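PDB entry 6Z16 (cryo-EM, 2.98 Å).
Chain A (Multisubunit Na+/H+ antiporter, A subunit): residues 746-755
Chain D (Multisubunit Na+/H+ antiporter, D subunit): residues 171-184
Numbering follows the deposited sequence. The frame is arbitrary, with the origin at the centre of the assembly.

Chain A, residues 746-755: TMSIIAFLAY
Chain D 171-184: ALFVVAVAYLYAVT

How do the two backbones lie against each other? Both stretches are alpha-helical: chain A from Thr A746 to Tyr A755, continuing a helix that begins earlier, and chain D from Ala D171 to about Val D183, likewise already under way. Regular i to i+4 backbone hydrogen bonds hold each one. The helices run in nearly the same direction, with 22° between their N-to-C vectors and 9.0 Å between axes at closest approach. Register is set by CA of Met A747 lying 8.7 Å from CA of Val D175 and CA of Ala A754 lying 6.0 Å from CA of Val D183, so the backbones draw together toward their C-terminal ends.

What does Tyr D179, which gives the largest share of the 375 Å² buried, do at this interface? Its CA-to-CB bond points sideways, but chi1 of -67° (m) and chi2 of -24° carry the ring to chain A. Ile A750 (chi1 m, chi2 t) directs its CB toward chain D and sets CG2 over one ring face, 3.9 Å from the centroid of the Tyr D179 ring and 24° off its normal, a CH-pi contact; CG2 of Ile A750 is 3.6 Å from CE2 of Tyr D179. Ala A751 meets the ring obliquely, its CA 3.6 Å and its CB 3.7 Å from CE1 of Tyr D179; with only a methyl group as side chain, it lets the ring come up to the backbone.

Where does the tyrosine hydroxyl end up, and what surrounds it? OH of Tyr D179 lies 2.9 Å from O of Met A747, a carbonyl that already accepts the helical hydrogen bond from N of Ala A751, 3.0 Å away. CB of Met A747 is 3.4 Å from the same OH of Tyr D179. The methionine adopts m, t, m for chi1 to chi3 (-73°, -167°, -78°), which places its SD 4.2 Å from CG2 of Val D175 (chi1 m) and 4.3 Å from CD2 of Leu D172 (chi1 m, chi2 t). These are loose apolar contacts.

How is the C-terminal end closed? Ala A754 points its CB toward chain D, and its small side chain accompanies the close backbone approach there. That CB is 4.1 Å from CG2 of Val D183 (chi1 t), a van der Waals contact, while O of Ala A754 lies 4.0 Å from the same CG2 of Val D183. Ala D182 also points toward chain A, adding another small residue to this tight end.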

# COMPACT_ATOMS: atom_id res chain seq x y z
N THR A 746 15.45 -43.88 45.63
CA THR A 746 16.11 -44.79 44.70
C THR A 746 16.37 -44.12 43.36
O THR A 746 17.49 -44.16 42.85
CB THR A 746 15.25 -46.04 44.50
OG1 THR A 746 15.06 -46.70 45.75
CG2 THR A 746 15.93 -47.00 43.54
N MET A 747 15.35 -43.46 42.79
CA MET A 747 15.59 -42.82 41.50
C MET A 747 16.46 -41.58 41.63
O MET A 747 17.22 -41.27 40.70
CB MET A 747 14.27 -42.53 40.79
CG MET A 747 13.64 -43.81 40.26
SD MET A 747 12.28 -43.61 39.10
CE MET A 747 10.92 -43.20 40.17
N SER A 748 16.44 -40.91 42.80
CA SER A 748 17.39 -39.83 43.05
C SER A 748 18.83 -40.32 43.07
O SER A 748 19.71 -39.70 42.46
CB SER A 748 17.06 -39.17 44.39
OG SER A 748 15.77 -38.63 44.38
N ILE A 749 19.08 -41.43 43.75
CA ILE A 749 20.46 -41.87 43.88
C ILE A 749 20.94 -42.51 42.58
O ILE A 749 22.13 -42.41 42.25
CB ILE A 749 20.64 -42.78 45.11
CG1 ILE A 749 22.11 -42.88 45.50
CG2 ILE A 749 20.05 -44.16 44.91
CD1 ILE A 749 22.68 -41.58 46.00
N ILE A 750 20.04 -43.08 41.77
CA ILE A 750 20.47 -43.58 40.46
C ILE A 750 20.78 -42.42 39.53
O ILE A 750 21.76 -42.47 38.77
CB ILE A 750 19.41 -44.53 39.85
CG1 ILE A 750 19.24 -45.77 40.70
CG2 ILE A 750 19.85 -45.03 38.50
CD1 ILE A 750 18.04 -46.58 40.32
N ALA A 751 20.00 -41.33 39.60
CA ALA A 751 20.29 -40.15 38.80
C ALA A 751 21.61 -39.50 39.20
O ALA A 751 22.38 -39.06 38.33
CB ALA A 751 19.15 -39.14 38.92
N PHE A 752 21.91 -39.47 40.50
CA PHE A 752 23.20 -38.93 40.91
C PHE A 752 24.36 -39.82 40.50
O PHE A 752 25.41 -39.32 40.09
CB PHE A 752 23.24 -38.69 42.42
CG PHE A 752 24.60 -38.26 42.90
CD1 PHE A 752 25.09 -37.02 42.58
CD2 PHE A 752 25.39 -39.12 43.65
CE1 PHE A 752 26.34 -36.62 43.00
CE2 PHE A 752 26.64 -38.73 44.07
CZ PHE A 752 27.11 -37.48 43.75
N LEU A 753 24.20 -41.14 40.63
CA LEU A 753 25.28 -42.06 40.24
C LEU A 753 25.52 -42.04 38.74
O LEU A 753 26.67 -42.13 38.29
CB LEU A 753 24.96 -43.47 40.72
CG LEU A 753 25.09 -43.76 42.21
CD1 LEU A 753 24.45 -45.09 42.53
CD2 LEU A 753 26.55 -43.78 42.59
N ALA A 754 24.45 -41.91 37.95
CA ALA A 754 24.58 -41.92 36.50
C ALA A 754 25.16 -40.61 36.00
O ALA A 754 25.99 -40.61 35.08
CB ALA A 754 23.23 -42.18 35.86
N TYR A 755 24.75 -39.49 36.58
CA TYR A 755 25.18 -38.20 36.06
C TYR A 755 26.64 -37.90 36.40
O TYR A 755 27.29 -37.14 35.68
CB TYR A 755 24.28 -37.10 36.59
CG TYR A 755 24.53 -35.76 35.96
CD1 TYR A 755 24.04 -35.47 34.70
CD2 TYR A 755 25.27 -34.79 36.62
CE1 TYR A 755 24.27 -34.25 34.10
CE2 TYR A 755 25.51 -33.57 36.04
CZ TYR A 755 25.00 -33.30 34.79
OH TYR A 755 25.24 -32.08 34.20
N ALA D 171 6.51 -43.99 31.89
CA ALA D 171 7.35 -43.04 32.61
C ALA D 171 8.67 -43.68 33.04
O ALA D 171 9.73 -43.03 33.01
CB ALA D 171 6.61 -42.50 33.83
N LEU D 172 8.63 -44.97 33.41
CA LEU D 172 9.87 -45.66 33.76
C LEU D 172 10.78 -45.87 32.56
O LEU D 172 12.01 -45.82 32.70
CB LEU D 172 9.54 -46.99 34.43
CG LEU D 172 8.90 -46.86 35.81
CD1 LEU D 172 8.39 -48.19 36.31
CD2 LEU D 172 9.90 -46.28 36.79
N PHE D 173 10.22 -46.06 31.36
CA PHE D 173 11.09 -46.16 30.19
C PHE D 173 11.69 -44.81 29.84
O PHE D 173 12.84 -44.75 29.37
CB PHE D 173 10.35 -46.75 28.99
CG PHE D 173 11.27 -47.11 27.86
CD1 PHE D 173 12.14 -48.17 27.98
CD2 PHE D 173 11.27 -46.39 26.68
CE1 PHE D 173 12.99 -48.52 26.96
CE2 PHE D 173 12.13 -46.74 25.65
CZ PHE D 173 12.99 -47.80 25.79
N VAL D 174 10.95 -43.72 30.09
CA VAL D 174 11.49 -42.37 29.92
C VAL D 174 12.70 -42.14 30.82
O VAL D 174 13.75 -41.66 30.38
CB VAL D 174 10.39 -41.32 30.17
CG1 VAL D 174 10.99 -39.93 30.21
CG2 VAL D 174 9.37 -41.36 29.09
N VAL D 175 12.57 -42.50 32.11
CA VAL D 175 13.69 -42.24 33.02
C VAL D 175 14.87 -43.17 32.73
O VAL D 175 16.03 -42.78 32.93
CB VAL D 175 13.24 -42.31 34.50
CG1 VAL D 175 12.06 -41.40 34.74
CG2 VAL D 175 12.94 -43.71 34.96
N ALA D 176 14.61 -44.37 32.17
CA ALA D 176 15.71 -45.24 31.78
C ALA D 176 16.48 -44.68 30.59
O ALA D 176 17.72 -44.72 30.56
CB ALA D 176 15.18 -46.63 31.46
N VAL D 177 15.76 -44.14 29.60
CA VAL D 177 16.40 -43.48 28.45
C VAL D 177 17.20 -42.27 28.91
O VAL D 177 18.30 -42.01 28.41
CB VAL D 177 15.33 -43.12 27.40
CG1 VAL D 177 15.88 -42.22 26.31
CG2 VAL D 177 14.79 -44.37 26.76
N ALA D 178 16.69 -41.54 29.92
CA ALA D 178 17.39 -40.38 30.45
C ALA D 178 18.71 -40.76 31.12
O ALA D 178 19.75 -40.12 30.86
CB ALA D 178 16.49 -39.64 31.44
N TYR D 179 18.68 -41.79 31.97
CA TYR D 179 19.90 -42.28 32.62
C TYR D 179 20.93 -42.76 31.60
O TYR D 179 22.12 -42.44 31.71
CB TYR D 179 19.56 -43.43 33.55
CG TYR D 179 18.73 -43.11 34.76
CD1 TYR D 179 18.70 -41.84 35.31
CD2 TYR D 179 17.94 -44.09 35.34
CE1 TYR D 179 17.92 -41.57 36.42
CE2 TYR D 179 17.16 -43.83 36.44
CZ TYR D 179 17.16 -42.57 36.98
OH TYR D 179 16.38 -42.32 38.08
N LEU D 180 20.48 -43.53 30.61
CA LEU D 180 21.42 -44.08 29.64
C LEU D 180 21.97 -43.00 28.71
O LEU D 180 23.11 -43.10 28.25
CB LEU D 180 20.75 -45.20 28.85
CG LEU D 180 21.62 -46.03 27.90
CD1 LEU D 180 22.75 -46.69 28.66
CD2 LEU D 180 20.76 -47.08 27.26
N TYR D 181 21.19 -41.94 28.45
CA TYR D 181 21.71 -40.82 27.67
C TYR D 181 22.74 -40.04 28.47
O TYR D 181 23.72 -39.54 27.90
CB TYR D 181 20.58 -39.89 27.22
CG TYR D 181 21.09 -38.73 26.40
CD1 TYR D 181 21.52 -38.91 25.09
CD2 TYR D 181 21.16 -37.45 26.94
CE1 TYR D 181 21.99 -37.86 24.34
CE2 TYR D 181 21.64 -36.39 26.19
CZ TYR D 181 22.05 -36.60 24.89
OH TYR D 181 22.52 -35.56 24.14
N ALA D 182 22.54 -39.93 29.78
CA ALA D 182 23.55 -39.25 30.60
C ALA D 182 24.84 -40.04 30.69
O ALA D 182 25.91 -39.45 30.81
CB ALA D 182 23.01 -39.00 31.99
N VAL D 183 24.76 -41.37 30.65
CA VAL D 183 25.99 -42.17 30.68
C VAL D 183 26.69 -42.15 29.32
O VAL D 183 27.88 -41.84 29.23
CB VAL D 183 25.69 -43.60 31.13
CG1 VAL D 183 26.96 -44.41 31.09
CG2 VAL D 183 25.12 -43.60 32.52
N THR D 184 25.96 -42.46 28.25
CA THR D 184 26.55 -42.71 26.93
C THR D 184 26.57 -41.48 26.03
O THR D 184 27.61 -41.13 25.48
CB THR D 184 25.80 -43.85 26.23
OG1 THR D 184 24.39 -43.56 26.24
CG2 THR D 184 26.05 -45.16 26.93